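Local structure of beta subunit of a putative Aromatic-ring-hydroxylating dioxygenase (Novosphingobium aromaticivorans DSM 12444, 3EBY) at residues A[14-19]-A[132-137]. The protein probably serves as the beta subunit of an aromatic-ring-hydroxylating dioxygenase, though its own function is not established. Numbering follows the deposited sequence.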
loop_
_atom_site.group_PDB
_atom_site.type_symbol
_atom_site.label_atom_id
_atom_site.label_comp_id
_atom_site.label_asym_id
_atom_site.label_seq_id
_atom_site.Cartn_x
_atom_site.Cartn_y
_atom_site.Cartn_z
ATOM N N SER A 14 6.046 3.251 14.647
ATOM C CA SER A 14 5.139 4.334 14.278
ATOM C C SER A 14 5.885 5.516 13.681
ATOM O O SER A 14 5.396 6.139 12.736
ATOM C CB SER A 14 4.321 4.804 15.490
ATOM O OG SER A 14 3.464 3.791 15.938
ATOM N N ALA A 15 7.018 5.883 14.294
ATOM C CA ALA A 15 7.850 7.002 13.801
ATOM C C ALA A 15 8.284 6.780 12.333
ATOM O O ALA A 15 8.190 7.684 11.486
ATOM C CB ALA A 15 9.110 7.194 14.740
ATOM N N ILE A 16 8.722 5.572 12.026
ATOM C CA ILE A 16 9.215 5.246 10.695
ATOM C C ILE A 16 8.057 5.168 9.699
ATOM O O ILE A 16 8.156 5.691 8.576
ATOM C CB ILE A 16 10.073 3.942 10.713
ATOM C CG1 ILE A 16 11.423 4.239 11.410
ATOM C CG2 ILE A 16 10.276 3.395 9.315
ATOM C CD1 ILE A 16 12.198 3.019 11.793
ATOM N N ASP A 17 6.960 4.520 10.087
ATOM C CA ASP A 17 5.816 4.470 9.195
ATOM C C ASP A 17 5.222 5.885 8.919
ATOM O O ASP A 17 4.900 6.201 7.781
ATOM C CB ASP A 17 4.740 3.515 9.721
ATOM C CG ASP A 17 5.137 2.035 9.606
ATOM O OD1 ASP A 17 5.886 1.670 8.665
ATOM O OD2 ASP A 17 4.624 1.223 10.430
ATOM N N ASP A 18 5.180 6.748 9.933
ATOM C CA ASP A 18 4.739 8.150 9.750
ATOM C C ASP A 18 5.693 8.897 8.801
ATOM O O ASP A 18 5.258 9.563 7.853
ATOM C CB ASP A 18 4.722 8.890 11.093
ATOM C CG ASP A 18 3.528 8.543 11.960
ATOM O OD1 ASP A 18 2.565 7.913 11.500
ATOM O OD2 ASP A 18 3.529 9.016 13.122
ATOM N N PHE A 19 6.996 8.726 9.027
ATOM C CA PHE A 19 8.011 9.312 8.159
ATOM C C PHE A 19 7.754 8.907 6.696
ATOM O O PHE A 19 7.723 9.759 5.799
ATOM C CB PHE A 19 9.423 8.853 8.592
ATOM C CG PHE A 19 10.532 9.395 7.725
ATOM C CD1 PHE A 19 10.794 8.833 6.487
ATOM C CD2 PHE A 19 11.233 10.542 8.103
ATOM C CE1 PHE A 19 11.761 9.333 5.669
ATOM C CE2 PHE A 19 12.207 11.083 7.259
ATOM C CZ PHE A 19 12.463 10.471 6.029
ATOM N N ASP A 132 16.953 1.373 4.600
ATOM C CA ASP A 132 17.188 2.617 5.313
ATOM C C ASP A 132 17.996 2.461 6.605
ATOM O O ASP A 132 17.921 1.423 7.302
ATOM C CB ASP A 132 15.845 3.264 5.692
ATOM C CG ASP A 132 14.972 3.561 4.503
ATOM O OD1 ASP A 132 15.498 4.041 3.472
ATOM O OD2 ASP A 132 13.730 3.365 4.624
ATOM N N ARG A 133 18.708 3.534 6.936
ATOM C CA ARG A 133 19.255 3.760 8.272
ATOM C C ARG A 133 18.701 5.088 8.762
ATOM O O ARG A 133 18.907 6.134 8.121
ATOM C CB ARG A 133 20.785 3.828 8.249
ATOM C CG ARG A 133 21.431 2.567 7.731
ATOM C CD ARG A 133 22.933 2.522 8.008
ATOM N NE ARG A 133 23.703 3.409 7.140
ATOM C CZ ARG A 133 24.572 4.332 7.560
ATOM N NH1 ARG A 133 24.825 4.498 8.863
ATOM N NH2 ARG A 133 25.233 5.065 6.664
ATOM N N PHE A 134 17.885 5.003 9.807
ATOM C CA PHE A 134 17.253 6.148 10.442
ATOM C C PHE A 134 18.007 6.589 11.705
ATOM O O PHE A 134 18.425 5.763 12.526
ATOM C CB PHE A 134 15.812 5.807 10.840
ATOM C CG PHE A 134 14.863 5.774 9.707
ATOM C CD1 PHE A 134 14.226 6.941 9.294
ATOM C CD2 PHE A 134 14.546 4.585 9.083
ATOM C CE1 PHE A 134 13.339 6.929 8.241
ATOM C CE2 PHE A 134 13.617 4.570 8.040
ATOM C CZ PHE A 134 13.028 5.761 7.627
ATOM N N ASP A 135 18.071 7.896 11.892
ATOM C CA ASP A 135 18.583 8.509 13.109
ATOM C C ASP A 135 17.360 9.015 13.905
ATOM O O ASP A 135 16.663 9.940 13.460
ATOM C CB ASP A 135 19.491 9.670 12.719
ATOM C CG ASP A 135 20.039 10.436 13.918
ATOM O OD1 ASP A 135 19.693 10.107 15.081
ATOM O OD2 ASP A 135 20.906 11.323 13.691
ATOM N N LEU A 136 17.059 8.342 15.025
ATOM C CA LEU A 136 15.903 8.683 15.867
ATOM C C LEU A 136 16.339 9.435 17.128
ATOM O O LEU A 136 15.586 9.485 18.103
ATOM C CB LEU A 136 15.143 7.410 16.300
ATOM C CG LEU A 136 13.992 6.944 15.417
ATOM C CD1 LEU A 136 14.334 7.077 13.965
ATOM C CD2 LEU A 136 13.572 5.494 15.770
ATOM N N SER A 137 17.541 10.013 17.103
ATOM C CA SER A 137 18.058 10.771 18.241
ATOM C C SER A 137 17.397 12.140 18.301
ATOM O O SER A 137 16.820 12.600 17.321
ATOM C CB SER A 137 19.570 10.955 18.114
ATOM O OG SER A 137 19.869 11.946 17.136
#
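Phe134, near the end of strand 122-135, reaches toward helix 8-28 and meets Phe19 and Ile16 of that helix in different ways. Toward Phe19 it presents an edge: its CE1 stands over one face of the Phe19 ring, 3.6 Å from Phe19 CD1. With the ring planes at 82° and the centroids 5.2 Å apart, the pair is a T-shaped stack. Ile16 lies instead over a face of Phe134. Its CG1 sits 4.0 Å from the centroid of the Phe134 ring, 15° off the normal, a CH-pi contact, while its CG2 touches the rim at Phe134 CE2 (3.8 Å). The beta-branched isoleucine suits this place because CG1, beside the backbone N (chi1 -72°), and CG2, anti to it, can both bear on one ring. Phe19, with CG anti to its backbone N, turns a broad face to the incoming edge. Leu143 of strand 142-150 also touches both phenylalanines, and Val105 of strand 104-116 touches Ile16, so that these contacts together seat helix 8-28 on the curved sheet of this NTF2-like fold. A leucine in place of Phe134 would probably leave the Phe19 face without its aromatic edge and Ile16 without a flat surface to lie on. The chemistry is wholly apolar: the three buried side chains hold helix to sheet by dispersion and weak ring electrostatics, which depend on close fit.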